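Local coordinates for DNA mismatch repair protein MUTS (Thermus aquaticus, PDB 1EWQ), which binds mismatched DNA, probably carrying out the recognition step of mismatch repair, and has a weak ATPase activity, at residues Y167-F171 with E193-F198; R343-L349 with F503-R507. One frame throughout, in Å; residues are numbered along the deposited sequence.

Contacts 1 and 2 illustrate packing inside two separate domains of a multidomain protein, one short-range in sequence and one long-range. They follow one another along the chain, contact 1 closing before contact 2 opens, and lie on opposite sides of the chain's centre, with centres 40 Å apart and nearest atoms about 23 Å apart. Contact 1 pairs helix 163-173 with helix 188-197 within MutS domain II, beside a mixed sheet. Contact 2, in the range of MutS domain III, brings the start of helix 346-366 against the long helix 479-511, across 154 residues of sequence. Neither touches the DNA, the nearer being contact 2 at about 18 Å between nearest atoms, consistent with packing inside the domains rather than direct DNA contact.

Contact 1: Y167-F171 with E193-F198; sequences YDELF and EFRKRF
Tyr167 OH donates to Glu193 OE2 over 3.2 Å, arriving from above the carboxylate plane; Lys163 forms a salt bridge with the same oxygen. Toward the other end of Tyr167, Asp168 and Arg197 form a long salt bridge, Asp168 OD1 to Arg197 NH2 at 3.3 Å, whose hydrogen bond is weak, bent to 124° at the proton. The carboxylate oxygen comes to the guanidinium edge, but both groups have stronger partners in Glu254: its backbone N donates to Asp168 OD1, and its carboxylate pairs with Arg197 NE.

Tyr167 carries the packing between these polar ends. Tyr167 CB lies over the centre of the Arg197 guanidinium face, 3.5 Å from Arg197 CZ, while Arg197 NH1 sits at the edge of the phenol. With CG anti to its carbonyl carbon (chi1 -71°), Tyr167 directs its ring across to helix 188-197, where CE1 meets the rim of Phe194. Phe198, just past that helix, turns its edge to one Tyr167 face in a T-shaped stack, centroids 5.6 Å apart and planes at 66°. On the Phe198 ring, Leu170 CD1 packs 3.3 Å from Phe198 CE2, and Phe171 CB approaches the same carbon. Leu170 and Phe194 also reach Ile137 of strand 134-139: this is the packing of two neighbouring helices over the mixed sheet of an alpha/beta domain, MutS domain II.

Contact 2: R343-L349 with F503-R507; sequences RASPKDL and FLEVR
Arg507 supplies the hydrogen bonds to Ala344, using NE and NH2 side-on to grip a single acceptor, the backbone O. The two bonds are matched: Arg507 NE to Ala344 O and Arg507 NH2 to Ala344 O are both 3.1 Å, with angles at the proton of 148° and 149°. The oxygen lies in the guanidinium plane, at its edge, and a chain bent at chi2 and chi3 (-106°) curls the group back to it. The same oxygen also lies at the edge of the Phe503 ring, near CZ. With an alanine at Arg507, the Ala344 carbonyl would probably lose both donors and the loop before helix 346-366 would be freer to shift.

That loop leads into a capping box, which caps the N-terminus of helix 346-366 within the MutS domain III range. Ser345, the N-cap, accepts from Asp348 N at Ser345 OG (3.0 Å), and Asp348 OD2 takes the Ser345 N-H in return, 2.8 Å from Ser345 N and nearly straight; Arg338 of the preceding helix forms a salt bridge with the same carboxylate.

Apolar packing centres on Phe503. The Pro346 and Phe503 side chains cross at about a right angle, with Pro346 CD 3.5 Å from Phe503 CZ, while Leu349 CD1 lies 3.3 Å from Phe503 CE1 and extends to Val506 CG1 more loosely, at 4.4 Å.

Contact 1: Y167-F171 with E193-F198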
loop_
_atom_site.group_PDB
_atom_site.type_symbol
_atom_site.label_atom_id
_atom_site.label_comp_id
_atom_site.label_asym_id
_atom_site.label_seq_id
_atom_site.Cartn_x
_atom_site.Cartn_y
_atom_site.Cartn_z
ATOM N N TYR C 167 -11.344 4.198 -25.034
ATOM C CA TYR C 167 -11.071 3.723 -23.688
ATOM C C TYR C 167 -10.741 2.236 -23.647
ATOM O O TYR C 167 -9.797 1.843 -22.964
ATOM C CB TYR C 167 -12.242 4.035 -22.751
ATOM C CG TYR C 167 -12.377 5.516 -22.418
ATOM C CD1 TYR C 167 -11.422 6.442 -22.850
ATOM C CD2 TYR C 167 -13.459 5.987 -21.678
ATOM C CE1 TYR C 167 -11.546 7.811 -22.557
ATOM C CE2 TYR C 167 -13.593 7.343 -21.378
ATOM C CZ TYR C 167 -12.633 8.249 -21.822
ATOM O OH TYR C 167 -12.783 9.590 -21.543
ATOM N N ASP C 168 -11.489 1.412 -24.378
ATOM C CA ASP C 168 -11.195 -0.019 -24.380
ATOM C C ASP C 168 -9.828 -0.323 -24.970
ATOM O O ASP C 168 -9.111 -1.179 -24.462
ATOM C CB ASP C 168 -12.247 -0.813 -25.156
ATOM C CG ASP C 168 -13.517 -1.025 -24.369
ATOM O OD1 ASP C 168 -13.455 -1.057 -23.124
ATOM O OD2 ASP C 168 -14.576 -1.180 -25.002
ATOM N N GLU C 169 -9.471 0.367 -26.050
ATOM C CA GLU C 169 -8.177 0.141 -26.679
ATOM C C GLU C 169 -7.077 0.522 -25.714
ATOM O O GLU C 169 -6.049 -0.140 -25.637
ATOM C CB GLU C 169 -8.014 0.970 -27.958
ATOM C CG GLU C 169 -8.269 0.215 -29.236
ATOM C CD GLU C 169 -7.511 -1.102 -29.326
ATOM O OE1 GLU C 169 -6.272 -1.108 -29.434
ATOM O OE2 GLU C 169 -8.176 -2.145 -29.285
ATOM N N LEU C 170 -7.306 1.602 -24.982
ATOM C CA LEU C 170 -6.331 2.092 -24.017
ATOM C C LEU C 170 -6.177 1.080 -22.880
ATOM O O LEU C 170 -5.061 0.708 -22.518
ATOM C CB LEU C 170 -6.780 3.460 -23.471
ATOM C CG LEU C 170 -5.844 4.326 -22.605
ATOM C CD1 LEU C 170 -5.478 3.578 -21.350
ATOM C CD2 LEU C 170 -4.600 4.689 -23.378
ATOM N N PHE C 171 -7.295 0.610 -22.339
ATOM C CA PHE C 171 -7.241 -0.344 -21.237
ATOM C C PHE C 171 -6.515 -1.656 -21.551
ATOM O O PHE C 171 -5.704 -2.120 -20.751
ATOM C CB PHE C 171 -8.638 -0.683 -20.745
ATOM C CG PHE C 171 -8.635 -1.551 -19.539
ATOM C CD1 PHE C 171 -8.509 -0.993 -18.274
ATOM C CD2 PHE C 171 -8.700 -2.933 -19.662
ATOM C CE1 PHE C 171 -8.445 -1.797 -17.150
ATOM C CE2 PHE C 171 -8.634 -3.750 -18.533
ATOM C CZ PHE C 171 -8.506 -3.182 -17.281
ATOM N N GLU C 193 -13.670 12.319 -16.215
ATOM C CA GLU C 193 -14.097 10.978 -16.600
ATOM C C GLU C 193 -12.862 10.116 -16.800
ATOM O O GLU C 193 -12.801 8.984 -16.327
ATOM C CB GLU C 193 -14.893 11.005 -17.905
ATOM C CG GLU C 193 -15.531 9.662 -18.250
ATOM C CD GLU C 193 -16.152 9.629 -19.637
ATOM O OE1 GLU C 193 -17.100 8.840 -19.843
ATOM O OE2 GLU C 193 -15.687 10.375 -20.527
ATOM N N PHE C 194 -11.874 10.670 -17.499
ATOM C CA PHE C 194 -10.636 9.956 -17.772
ATOM C C PHE C 194 -9.875 9.624 -16.497
ATOM O O PHE C 194 -9.455 8.486 -16.299
ATOM C CB PHE C 194 -9.724 10.775 -18.682
ATOM C CG PHE C 194 -8.515 10.021 -19.145
ATOM C CD1 PHE C 194 -8.557 9.266 -20.308
ATOM C CD2 PHE C 194 -7.352 10.009 -18.382
ATOM C CE1 PHE C 194 -7.460 8.505 -20.705
ATOM C CE2 PHE C 194 -6.250 9.249 -18.768
ATOM C CZ PHE C 194 -6.303 8.496 -19.931
ATOM N N ARG C 195 -9.688 10.625 -15.644
ATOM C CA ARG C 195 -8.959 10.428 -14.396
ATOM C C ARG C 195 -9.575 9.347 -13.522
ATOM O O ARG C 195 -8.861 8.563 -12.897
ATOM C CB ARG C 195 -8.881 11.735 -13.595
ATOM C CG ARG C 195 -7.751 12.672 -14.001
ATOM C CD ARG C 195 -7.289 13.491 -12.794
ATOM N NE ARG C 195 -6.063 14.245 -13.054
ATOM C CZ ARG C 195 -6.026 15.470 -13.573
ATOM N NH1 ARG C 195 -7.153 16.098 -13.890
ATOM N NH2 ARG C 195 -4.861 16.069 -13.782
ATOM N N LYS C 196 -10.901 9.305 -13.473
ATOM C CA LYS C 196 -11.578 8.308 -12.655
ATOM C C LYS C 196 -11.371 6.901 -13.193
ATOM O O LYS C 196 -11.075 5.978 -12.436
ATOM C CB LYS C 196 -13.075 8.613 -12.559
ATOM C CG LYS C 196 -13.508 9.065 -11.168
ATOM C CD LYS C 196 -12.741 10.310 -10.716
ATOM C CE LYS C 196 -12.988 10.634 -9.244
ATOM N NZ LYS C 196 -14.424 10.920 -8.939
ATOM N N ARG C 197 -11.505 6.744 -14.504
ATOM C CA ARG C 197 -11.349 5.435 -15.111
ATOM C C ARG C 197 -9.889 5.018 -15.257
ATOM O O ARG C 197 -9.563 3.843 -15.115
ATOM C CB ARG C 197 -12.061 5.406 -16.465
ATOM C CG ARG C 197 -12.013 4.057 -17.145
ATOM C CD ARG C 197 -13.082 3.931 -18.215
ATOM N NE ARG C 197 -12.854 2.753 -19.043
ATOM C CZ ARG C 197 -13.638 2.380 -20.046
ATOM N NH1 ARG C 197 -14.716 3.092 -20.342
ATOM N NH2 ARG C 197 -13.329 1.311 -20.769
ATOM N N PHE C 198 -9.007 5.977 -15.525
ATOM C CA PHE C 198 -7.592 5.665 -15.677
ATOM C C PHE C 198 -6.726 6.444 -14.700
ATOM O O PHE C 198 -6.356 7.589 -14.950
ATOM C CB PHE C 198 -7.135 5.941 -17.112
ATOM C CG PHE C 198 -7.851 5.116 -18.138
ATOM C CD1 PHE C 198 -9.015 5.584 -18.742
ATOM C CD2 PHE C 198 -7.389 3.846 -18.469
ATOM C CE1 PHE C 198 -9.713 4.794 -19.664
ATOM C CE2 PHE C 198 -8.080 3.048 -19.387
ATOM C CZ PHE C 198 -9.244 3.525 -19.984
#

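Contact 2: R343-L349 with F503-R507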
loop_
_atom_site.group_PDB
_atom_site.type_symbol
_atom_site.label_atom_id
_atom_site.label_comp_id
_atom_site.label_asym_id
_atom_site.label_seq_id
_atom_site.Cartn_x
_atom_site.Cartn_y
_atom_site.Cartn_z
ATOM N N ARG C 343 23.579 3.347 -24.816
ATOM C CA ARG C 343 23.488 3.169 -23.374
ATOM C C ARG C 343 23.970 1.808 -22.878
ATOM O O ARG C 343 24.073 1.600 -21.670
ATOM C CB ARG C 343 22.053 3.330 -22.904
ATOM C CG ARG C 343 21.446 4.672 -23.126
ATOM C CD ARG C 343 20.120 4.710 -22.414
ATOM N NE ARG C 343 19.440 5.987 -22.565
ATOM C CZ ARG C 343 18.753 6.559 -21.586
ATOM N NH1 ARG C 343 18.680 5.952 -20.407
ATOM N NH2 ARG C 343 18.140 7.722 -21.781
ATOM N N ALA C 344 24.229 0.876 -23.790
ATOM C CA ALA C 344 24.677 -0.455 -23.404
ATOM C C ALA C 344 25.855 -0.420 -22.425
ATOM O O ALA C 344 26.855 0.267 -22.656
ATOM C CB ALA C 344 25.048 -1.253 -24.633
ATOM N N SER C 345 25.721 -1.186 -21.345
ATOM C CA SER C 345 26.716 -1.273 -20.281
ATOM C C SER C 345 27.638 -2.479 -20.407
ATOM O O SER C 345 27.371 -3.414 -21.158
ATOM C CB SER C 345 26.008 -1.378 -18.931
ATOM O OG SER C 345 25.423 -2.667 -18.794
ATOM N N PRO C 346 28.749 -2.471 -19.666
ATOM C CA PRO C 346 29.612 -3.643 -19.788
ATOM C C PRO C 346 28.846 -4.884 -19.324
ATOM O O PRO C 346 29.132 -5.998 -19.748
ATOM C CB PRO C 346 30.818 -3.291 -18.908
ATOM C CG PRO C 346 30.352 -2.115 -18.071
ATOM C CD PRO C 346 29.429 -1.375 -18.963
ATOM N N LYS C 347 27.856 -4.673 -18.469
ATOM C CA LYS C 347 27.032 -5.765 -17.975
ATOM C C LYS C 347 26.169 -6.297 -19.132
ATOM O O LYS C 347 25.980 -7.513 -19.288
ATOM C CB LYS C 347 26.122 -5.270 -16.853
ATOM C CG LYS C 347 25.560 -6.374 -15.992
ATOM C CD LYS C 347 26.636 -6.868 -15.015
ATOM C CE LYS C 347 27.046 -5.757 -14.040
ATOM N NZ LYS C 347 28.036 -6.242 -13.027
ATOM N N ASP C 348 25.648 -5.382 -19.946
ATOM C CA ASP C 348 24.830 -5.794 -21.078
ATOM C C ASP C 348 25.646 -6.651 -22.031
ATOM O O ASP C 348 25.140 -7.641 -22.548
ATOM C CB ASP C 348 24.261 -4.578 -21.819
ATOM C CG ASP C 348 23.236 -3.829 -20.993
ATOM O OD1 ASP C 348 22.372 -4.493 -20.389
ATOM O OD2 ASP C 348 23.286 -2.585 -20.945
ATOM N N LEU C 349 26.908 -6.286 -22.258
ATOM C CA LEU C 349 27.757 -7.067 -23.167
ATOM C C LEU C 349 28.031 -8.472 -22.625
ATOM O O LEU C 349 28.184 -9.421 -23.392
ATOM C CB LEU C 349 29.086 -6.345 -23.431
ATOM C CG LEU C 349 28.977 -4.968 -24.113
ATOM C CD1 LEU C 349 30.362 -4.379 -24.297
ATOM C CD2 LEU C 349 28.283 -5.099 -25.460
ATOM N N PHE C 503 36.297 -0.622 -24.287
ATOM C CA PHE C 503 34.916 -1.002 -24.013
ATOM C C PHE C 503 34.022 -0.422 -25.101
ATOM O O PHE C 503 33.209 -1.133 -25.688
ATOM C CB PHE C 503 34.452 -0.471 -22.656
ATOM C CG PHE C 503 32.963 -0.500 -22.483
ATOM C CD1 PHE C 503 32.281 -1.710 -22.403
ATOM C CD2 PHE C 503 32.230 0.683 -22.459
ATOM C CE1 PHE C 503 30.883 -1.741 -22.306
ATOM C CE2 PHE C 503 30.838 0.663 -22.363
ATOM C CZ PHE C 503 30.163 -0.558 -22.288
ATOM N N LEU C 504 34.179 0.874 -25.363
ATOM C CA LEU C 504 33.390 1.555 -26.386
ATOM C C LEU C 504 33.577 0.944 -27.773
ATOM O O LEU C 504 32.613 0.801 -28.518
ATOM C CB LEU C 504 33.734 3.049 -26.418
ATOM C CG LEU C 504 33.288 3.791 -25.153
ATOM C CD1 LEU C 504 33.663 5.265 -25.231
ATOM C CD2 LEU C 504 31.776 3.634 -24.995
ATOM N N GLU C 505 34.810 0.575 -28.112
ATOM C CA GLU C 505 35.096 -0.025 -29.410
ATOM C C GLU C 505 34.375 -1.369 -29.515
ATOM O O GLU C 505 33.745 -1.672 -30.525
ATOM C CB GLU C 505 36.616 -0.210 -29.592
ATOM C CG GLU C 505 37.423 1.108 -29.516
ATOM C CD GLU C 505 38.948 0.915 -29.533
ATOM O OE1 GLU C 505 39.427 -0.239 -29.396
ATOM O OE2 GLU C 505 39.671 1.934 -29.669
ATOM N N VAL C 506 34.463 -2.171 -28.459
ATOM C CA VAL C 506 33.809 -3.477 -28.430
ATOM C C VAL C 506 32.287 -3.296 -28.477
ATOM O O VAL C 506 31.581 -4.043 -29.158
ATOM C CB VAL C 506 34.198 -4.259 -27.153
ATOM C CG1 VAL C 506 33.501 -5.612 -27.126
ATOM C CG2 VAL C 506 35.712 -4.446 -27.108
ATOM N N ARG C 507 31.791 -2.297 -27.755
ATOM C CA ARG C 507 30.363 -2.016 -27.722
ATOM C C ARG C 507 29.876 -1.684 -29.129
ATOM O O ARG C 507 28.829 -2.166 -29.565
ATOM C CB ARG C 507 30.084 -0.843 -26.787
ATOM C CG ARG C 507 28.620 -0.438 -26.717
ATOM C CD ARG C 507 28.523 1.069 -26.562
ATOM N NE ARG C 507 28.135 1.486 -25.229
ATOM C CZ ARG C 507 28.137 2.751 -24.821
ATOM N NH1 ARG C 507 28.517 3.721 -25.648
ATOM N NH2 ARG C 507 27.740 3.051 -23.592
#